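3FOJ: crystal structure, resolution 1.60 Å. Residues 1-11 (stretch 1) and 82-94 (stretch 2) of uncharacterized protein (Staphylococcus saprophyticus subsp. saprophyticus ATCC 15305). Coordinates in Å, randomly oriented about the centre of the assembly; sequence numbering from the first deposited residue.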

HETATM    1  N   MSE A   1      -3.110 -13.928  -6.479  1.00 20.86           N
HETATM    2  CA  MSE A   1      -2.934 -12.619  -5.789  1.00 20.72           C
HETATM    3  C   MSE A   1      -4.203 -11.787  -5.878  1.00 18.83           C
HETATM    4  O   MSE A   1      -4.908 -11.816  -6.885  1.00 19.16           O
HETATM    5  CB  MSE A   1      -1.777 -11.838  -6.419  1.00 23.98           C
HETATM    6  CG  MSE A   1      -1.598 -10.442  -5.847  1.00 26.90           C
HETATM    7 SE   MSE A   1      -0.209  -9.445  -6.730  1.00 33.76          SE
HETATM    8  CE  MSE A   1      -1.220  -8.810  -8.246  1.00 31.43           C
ATOM      9  N   GLU A   2      -4.490 -11.043  -4.816  1.00 15.88           N
ATOM     10  CA  GLU A   2      -5.667 -10.189  -4.782  1.00 15.04           C
ATOM     11  C   GLU A   2      -5.276  -8.768  -5.144  1.00 13.93           C
ATOM     12  O   GLU A   2      -4.165  -8.323  -4.847  1.00 13.46           O
ATOM     13  CB  GLU A   2      -6.288 -10.181  -3.390  1.00 16.96           C
ATOM     14  CG  GLU A   2      -6.735 -11.537  -2.897  1.00 17.83           C
ATOM     15  CD  GLU A   2      -7.307 -11.463  -1.505  1.00 19.89           C
ATOM     16  OE1 GLU A   2      -8.265 -10.688  -1.305  1.00 21.04           O
ATOM     17  OE2 GLU A   2      -6.800 -12.178  -0.612  1.00 20.24           O
ATOM     18  N   SER A   3      -6.199  -8.056  -5.774  1.00 13.34           N
ATOM     19  CA  SER A   3      -5.938  -6.681  -6.161  1.00 14.48           C
ATOM     20  C   SER A   3      -7.224  -5.880  -6.254  1.00 15.45           C
ATOM     21  O   SER A   3      -8.311  -6.434  -6.411  1.00 16.53           O
ATOM     22  CB  SER A   3      -5.221  -6.630  -7.510  1.00 17.67           C
ATOM     23  OG  SER A   3      -6.096  -6.993  -8.563  1.00 21.87           O
ATOM     24  N   ILE A   4      -7.086  -4.568  -6.142  1.00 13.76           N
ATOM     25  CA  ILE A   4      -8.218  -3.665  -6.250  1.00 14.06           C
ATOM     26  C   ILE A   4      -7.723  -2.458  -7.028  1.00 12.48           C
ATOM     27  O   ILE A   4      -6.519  -2.199  -7.080  1.00 13.89           O
ATOM     28  CB  ILE A   4      -8.732  -3.210  -4.872  1.00 16.55           C
ATOM     29  CG1 ILE A   4      -7.642  -2.442  -4.125  1.00 18.45           C
ATOM     30  CG2 ILE A   4      -9.196  -4.421  -4.076  1.00 19.07           C
ATOM     31  CD1 ILE A   4      -8.161  -1.667  -2.923  1.00 19.09           C
ATOM     32  N   THR A   5      -8.645  -1.727  -7.643  1.00 11.69           N
ATOM     33  CA  THR A   5      -8.276  -0.553  -8.419  1.00 11.93           C
ATOM     34  C   THR A   5      -8.188   0.673  -7.519  1.00 11.33           C
ATOM     35  O   THR A   5      -8.630   0.644  -6.368  1.00  9.68           O
ATOM     36  CB  THR A   5      -9.305  -0.274  -9.522  1.00 12.75           C
ATOM     37  OG1 THR A   5     -10.570   0.026  -8.922  1.00 14.86           O
ATOM     38  CG2 THR A   5      -9.448  -1.491 -10.437  1.00 14.60           C
ATOM     39  N   VAL A   6      -7.613   1.752  -8.041  1.00 12.86           N
ATOM     40  CA  VAL A   6      -7.496   2.972  -7.254  1.00 14.13           C
ATOM     41  C   VAL A   6      -8.872   3.561  -6.999  1.00 14.61           C
ATOM     42  O   VAL A   6      -9.103   4.179  -5.962  1.00 13.68           O
ATOM     43  CB  VAL A   6      -6.607   4.022  -7.950  1.00 16.19           C
ATOM     44  CG1 VAL A   6      -5.172   3.531  -7.987  1.00 17.25           C
ATOM     45  CG2 VAL A   6      -7.115   4.300  -9.351  1.00 18.42           C
ATOM     46  N   THR A   7      -9.789   3.359  -7.940  1.00 14.03           N
ATOM     47  CA  THR A   7     -11.144   3.860  -7.782  1.00 15.19           C
ATOM     48  C   THR A   7     -11.800   3.131  -6.615  1.00 14.75           C
ATOM     49  O   THR A   7     -12.491   3.744  -5.798  1.00 13.84           O
ATOM     50  CB  THR A   7     -11.970   3.642  -9.067  1.00 15.62           C
ATOM     51  OG1 THR A   7     -11.427   4.450 -10.118  1.00 19.28           O
ATOM     52  CG2 THR A   7     -13.428   4.021  -8.840  1.00 17.57           C
ATOM     53  N   GLU A   8     -11.569   1.822  -6.534  1.00 15.08           N
ATOM     54  CA  GLU A   8     -12.124   1.017  -5.449  1.00 15.13           C
ATOM     55  C   GLU A   8     -11.495   1.421  -4.123  1.00 14.67           C
ATOM     56  O   GLU A   8     -12.172   1.471  -3.098  1.00 15.52           O
ATOM     57  CB  GLU A   8     -11.844  -0.468  -5.666  1.00 16.05           C
ATOM     58  CG  GLU A   8     -12.481  -1.086  -6.882  1.00 21.01           C
ATOM     59  CD  GLU A   8     -12.278  -2.586  -6.900  1.00 23.26           C
ATOM     60  OE1 GLU A   8     -12.958  -3.284  -6.115  1.00 27.94           O
ATOM     61  OE2 GLU A   8     -11.430  -3.064  -7.680  1.00 21.74           O
ATOM     62  N   LEU A   9     -10.196   1.696  -4.143  1.00 13.79           N
ATOM     63  CA  LEU A   9      -9.498   2.089  -2.925  1.00 13.29           C
ATOM     64  C   LEU A   9     -10.033   3.409  -2.382  1.00 13.37           C
ATOM     65  O   LEU A   9     -10.228   3.548  -1.177  1.00 13.13           O
ATOM     66  CB  LEU A   9      -7.993   2.210  -3.176  1.00 13.86           C
ATOM     67  CG  LEU A   9      -7.147   2.579  -1.949  1.00 13.47           C
ATOM     68  CD1 LEU A   9      -7.323   1.536  -0.850  1.00 14.99           C
ATOM     69  CD2 LEU A   9      -5.688   2.689  -2.353  1.00 15.98           C
ATOM     70  N   LYS A  10     -10.271   4.375  -3.264  1.00 13.68           N
ATOM     71  CA  LYS A  10     -10.787   5.669  -2.819  1.00 13.96           C
ATOM     72  C   LYS A  10     -12.185   5.539  -2.222  1.00 15.31           C
ATOM     73  O   LYS A  10     -12.500   6.189  -1.225  1.00 15.62           O
ATOM     74  CB  LYS A  10     -10.804   6.678  -3.974  1.00 12.54           C
ATOM     75  CG  LYS A  10      -9.416   7.151  -4.385  1.00 11.76           C
ATOM     76  CD  LYS A  10      -9.462   8.186  -5.495  1.00 13.72           C
ATOM     77  CE  LYS A  10      -8.057   8.599  -5.905  1.00 12.90           C
ATOM     78  NZ  LYS A  10      -8.037   9.496  -7.091  1.00 13.63           N
ATOM     79  N   GLU A  11     -13.024   4.702  -2.823  1.00 16.27           N
ATOM     80  CA  GLU A  11     -14.377   4.523  -2.307  1.00 17.97           C
ATOM     81  C   GLU A  11     -14.360   3.890  -0.922  1.00 17.15           C
ATOM     82  O   GLU A  11     -15.337   3.982  -0.181  1.00 16.87           O
ATOM     83  CB  GLU A  11     -15.216   3.675  -3.267  1.00 20.29           C
ATOM     84  CG  GLU A  11     -15.608   4.407  -4.541  1.00 25.44           C
ATOM     85  CD  GLU A  11     -16.684   3.679  -5.326  1.00 28.73           C
ATOM     86  OE1 GLU A  11     -17.755   3.399  -4.748  1.00 32.21           O
ATOM     87  OE2 GLU A  11     -16.461   3.395  -6.520  1.00 32.09           O
ATOM     88  N   ASN A  82      -1.819 -11.071   5.115  1.00 12.83           N
ATOM     89  CA  ASN A  82      -2.921 -10.844   4.185  1.00 12.60           C
ATOM     90  C   ASN A  82      -2.680  -9.512   3.493  1.00 10.81           C
ATOM     91  O   ASN A  82      -2.733  -8.461   4.126  1.00 11.63           O
ATOM     92  CB  ASN A  82      -4.256 -10.803   4.927  1.00 15.71           C
ATOM     93  CG  ASN A  82      -4.476 -12.025   5.785  1.00 20.29           C
ATOM     94  OD1 ASN A  82      -4.206 -12.013   6.990  1.00 23.30           O
ATOM     95  ND2 ASN A  82      -4.950 -13.100   5.168  1.00 19.83           N
ATOM     96  N   ALA A  83      -2.420  -9.557   2.190  1.00 10.01           N
ATOM     97  CA  ALA A  83      -2.144  -8.339   1.436  1.00  9.51           C
ATOM     98  C   ALA A  83      -2.891  -8.272   0.110  1.00 10.62           C
ATOM     99  O   ALA A  83      -3.170  -9.293  -0.514  1.00 11.88           O
ATOM    100  CB  ALA A  83      -0.648  -8.215   1.194  1.00 10.39           C
ATOM    101  N   VAL A  84      -3.194  -7.048  -0.308  1.00  8.78           N
ATOM    102  CA  VAL A  84      -3.912  -6.786  -1.546  1.00  8.53           C
ATOM    103  C   VAL A  84      -3.170  -5.704  -2.323  1.00  8.68           C
ATOM    104  O   VAL A  84      -2.782  -4.684  -1.758  1.00  8.25           O
ATOM    105  CB  VAL A  84      -5.347  -6.302  -1.256  1.00  8.22           C
ATOM    106  CG1 VAL A  84      -6.098  -6.082  -2.562  1.00  8.74           C
ATOM    107  CG2 VAL A  84      -6.069  -7.320  -0.378  1.00  7.56           C
ATOM    108  N   ASN A  85      -2.973  -5.930  -3.617  1.00  7.86           N
ATOM    109  CA  ASN A  85      -2.267  -4.961  -4.444  1.00  9.64           C
ATOM    110  C   ASN A  85      -3.192  -3.855  -4.945  1.00  9.31           C
ATOM    111  O   ASN A  85      -4.351  -4.104  -5.267  1.00 11.29           O
ATOM    112  CB  ASN A  85      -1.630  -5.667  -5.644  1.00 10.77           C
ATOM    113  CG  ASN A  85      -0.718  -4.753  -6.434  1.00 12.57           C
ATOM    114  OD1 ASN A  85       0.141  -4.089  -5.865  1.00 14.33           O
ATOM    115  ND2 ASN A  85      -0.896  -4.719  -7.749  1.00 13.94           N
ATOM    116  N   VAL A  86      -2.686  -2.627  -4.985  1.00  9.45           N
ATOM    117  CA  VAL A  86      -3.470  -1.514  -5.502  1.00  9.16           C
ATOM    118  C   VAL A  86      -2.976  -1.307  -6.933  1.00 10.43           C
ATOM    119  O   VAL A  86      -1.878  -0.791  -7.160  1.00  9.53           O
ATOM    120  CB  VAL A  86      -3.255  -0.229  -4.691  1.00  9.20           C
ATOM    121  CG1 VAL A  86      -4.105   0.891  -5.279  1.00 10.21           C
ATOM    122  CG2 VAL A  86      -3.632  -0.465  -3.234  1.00  9.12           C
ATOM    123  N   GLU A  87      -3.786  -1.730  -7.897  1.00  9.74           N
ATOM    124  CA  GLU A  87      -3.414  -1.636  -9.304  1.00 11.98           C
ATOM    125  C   GLU A  87      -3.139  -0.218  -9.793  1.00 11.39           C
ATOM    126  O   GLU A  87      -3.828   0.729  -9.417  1.00 11.18           O
ATOM    127  CB  GLU A  87      -4.504  -2.264 -10.176  1.00 15.28           C
ATOM    128  CG  GLU A  87      -4.987  -3.623  -9.686  1.00 20.56           C
ATOM    129  CD  GLU A  87      -5.827  -4.355 -10.717  1.00 23.88           C
ATOM    130  OE1 GLU A  87      -6.676  -3.708 -11.368  1.00 25.78           O
ATOM    131  OE2 GLU A  87      -5.643  -5.583 -10.868  1.00 27.59           O
ATOM    132  N   GLY A  88      -2.115  -0.080 -10.629  1.00 11.12           N
ATOM    133  CA  GLY A  88      -1.785   1.221 -11.185  1.00 11.86           C
ATOM    134  C   GLY A  88      -0.868   2.106 -10.363  1.00 12.47           C
ATOM    135  O   GLY A  88      -0.246   3.020 -10.902  1.00 12.62           O
ATOM    136  N   GLY A  89      -0.802   1.861  -9.059  1.00 11.57           N
ATOM    137  CA  GLY A  89       0.059   2.645  -8.190  1.00 11.56           C
ATOM    138  C   GLY A  89      -0.340   4.095  -7.982  1.00 11.97           C
ATOM    139  O   GLY A  89      -1.435   4.523  -8.365  1.00 12.41           O
HETATM  140  N   MSE A  90       0.556   4.854  -7.356  1.00 13.00           N
HETATM  141  CA  MSE A  90       0.308   6.265  -7.095  1.00 13.41           C
HETATM  142  C   MSE A  90       0.173   7.049  -8.397  1.00 14.19           C
HETATM  143  O   MSE A  90      -0.414   8.135  -8.411  1.00 13.28           O
HETATM  144  CB  MSE A  90       1.425   6.851  -6.225  1.00 15.66           C
HETATM  145  CG  MSE A  90       1.392   6.378  -4.768  1.00 14.60           C
HETATM  146 SE   MSE A  90      -0.156   7.019  -3.767  1.00 21.79          SE
HETATM  147  CE  MSE A  90       0.469   8.816  -3.412  1.00 16.11           C
ATOM    148  N   ASP A  91       0.715   6.513  -9.488  1.00 13.58           N
ATOM    149  CA  ASP A  91       0.587   7.183 -10.781  1.00 14.51           C
ATOM    150  C   ASP A  91      -0.902   7.338 -11.079  1.00 16.03           C
ATOM    151  O   ASP A  91      -1.363   8.411 -11.463  1.00 17.32           O
ATOM    152  CB  ASP A  91       1.213   6.361 -11.917  1.00 16.40           C
ATOM    153  CG  ASP A  91       2.728   6.382 -11.902  1.00 17.95           C
ATOM    154  OD1 ASP A  91       3.314   7.328 -11.338  1.00 21.44           O
ATOM    155  OD2 ASP A  91       3.334   5.454 -12.479  1.00 23.45           O
ATOM    156  N   GLU A  92      -1.649   6.251 -10.912  1.00 14.53           N
ATOM    157  CA  GLU A  92      -3.082   6.279 -11.171  1.00 15.16           C
ATOM    158  C   GLU A  92      -3.907   6.874 -10.033  1.00 14.29           C
ATOM    159  O   GLU A  92      -4.987   7.423 -10.266  1.00 15.87           O
ATOM    160  CB  GLU A  92      -3.579   4.872 -11.513  1.00 16.74           C
ATOM    161  CG  GLU A  92      -3.293   4.475 -12.957  1.00 20.12           C
ATOM    162  CD  GLU A  92      -3.732   3.064 -13.280  1.00 21.15           C
ATOM    163  OE1 GLU A  92      -4.798   2.642 -12.786  1.00 23.40           O
ATOM    164  OE2 GLU A  92      -3.019   2.382 -14.045  1.00 24.60           O
ATOM    165  N   PHE A  93      -3.410   6.775  -8.804  1.00 13.51           N
ATOM    166  CA  PHE A  93      -4.138   7.339  -7.673  1.00 12.83           C
ATOM    167  C   PHE A  93      -4.237   8.853  -7.861  1.00 13.66           C
ATOM    168  O   PHE A  93      -5.260   9.463  -7.549  1.00 14.99           O
ATOM    169  CB  PHE A  93      -3.419   7.037  -6.355  1.00 13.37           C
ATOM    170  CG  PHE A  93      -4.220   7.406  -5.136  1.00 12.97           C
ATOM    171  CD1 PHE A  93      -5.098   6.493  -4.560  1.00 13.77           C
ATOM    172  CD2 PHE A  93      -4.128   8.681  -4.589  1.00 13.20           C
ATOM    173  CE1 PHE A  93      -5.875   6.846  -3.454  1.00 15.07           C
ATOM    174  CE2 PHE A  93      -4.901   9.044  -3.484  1.00 13.27           C
ATOM    175  CZ  PHE A  93      -5.775   8.125  -2.916  1.00 13.74           C
ATOM    176  N   GLY A  94      -3.164   9.448  -8.373  1.00 14.54           N
ATOM    177  CA  GLY A  94      -3.153  10.883  -8.602  1.00 14.70           C
ATOM    178  C   GLY A  94      -2.440  11.671  -7.524  1.00 15.00           C
ATOM    179  O   GLY A  94      -2.038  11.120  -6.499  1.00 17.79           O
TER
HETATM  180  O   HOH W   1      -3.068 -11.470  -2.397  1.00 15.14           O
HETATM  181  O   HOH W   2      -6.320   1.168 -10.594  1.00 15.63           O

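The most distinctive feature of this contact is the way Lys10 lies over the ring of Phe93. Its CE sits 3.7 Å from the ring centroid, nearly on the normal, and NZ stands farther out along almost the same line, 4.7 Å from the centroid, in a cation-pi arrangement. The chain is extended, t at chi2, chi3 and chi4, so its CE methylene lies over the aromatic face, with CG near the rim, Lys10 CG to Phe93 CE1 3.7 Å, while the ammonium reaches the end of the opposing helix, where Lys10 NZ donates a hydrogen bond to Phe93 O at 2.8 Å. A lysine suits this place because it joins a long apolar stem to a charged donor. Just beyond, Gly94 leaves the helix with positive phi, at backbone angles that would jam a CB against the preceding carbonyl.

At the other end of the contact, two parallel strands pair. Asn85 N donates to Glu2 O, Ile4 N to Asn85 O, and Glu87 N to Ile4 O, each bond 2.9 Å from N to O. Asn85 thus uses both its N and its O on the neighbouring strand, and its side-chain amide is satisfied elsewhere in the structure. The ladder is extended by a water that accepts from Glu2 N (2.8 Å) and donates to Ala83 O (2.9 Å).

Ser3 and Asn85 share one face of the sheet; Ile4 and Val86 point to the other. Beta-branched residues fit such extended backbone well, and Ile4 CG2 packs against Val84 CG1 at 3.8 Å. On the polar side, the short hydroxyl of Ser3 donates from OG to Glu87 OE2 at 2.7 Å, giving the exposed carboxylate a partner.

Thr5 turns strand into helix. Its OG1 accepts from Glu8 N at 3.2 Å, capping the helix, while Thr5 N donates to Glu8 OE2 at 3.1 Å. The helix then directs Val6 and Leu9 toward the second stretch. Val6 CG1 meets Val86 CG1 at 3.9 Å and Phe93 CB at 4.2 Å; Leu9 CD2 reaches Val86 CG1 at 3.8 Å. These compact aliphatic groups fill the space between the first helix, Val86 and Phe93, and the helices cross at 68°.

Val86 to Gly89 form a type II turn, in which Gly88 has a positive phi; a CB there would lie only 2.2 Å from Glu92 CD. A second water closes this region, accepting from Val6 N (2.9 Å) and donating to Glu87 O (2.8 Å) and Glu92 OE1 (3.0 Å). Altogether the contact buries 779 Å², counting both sides.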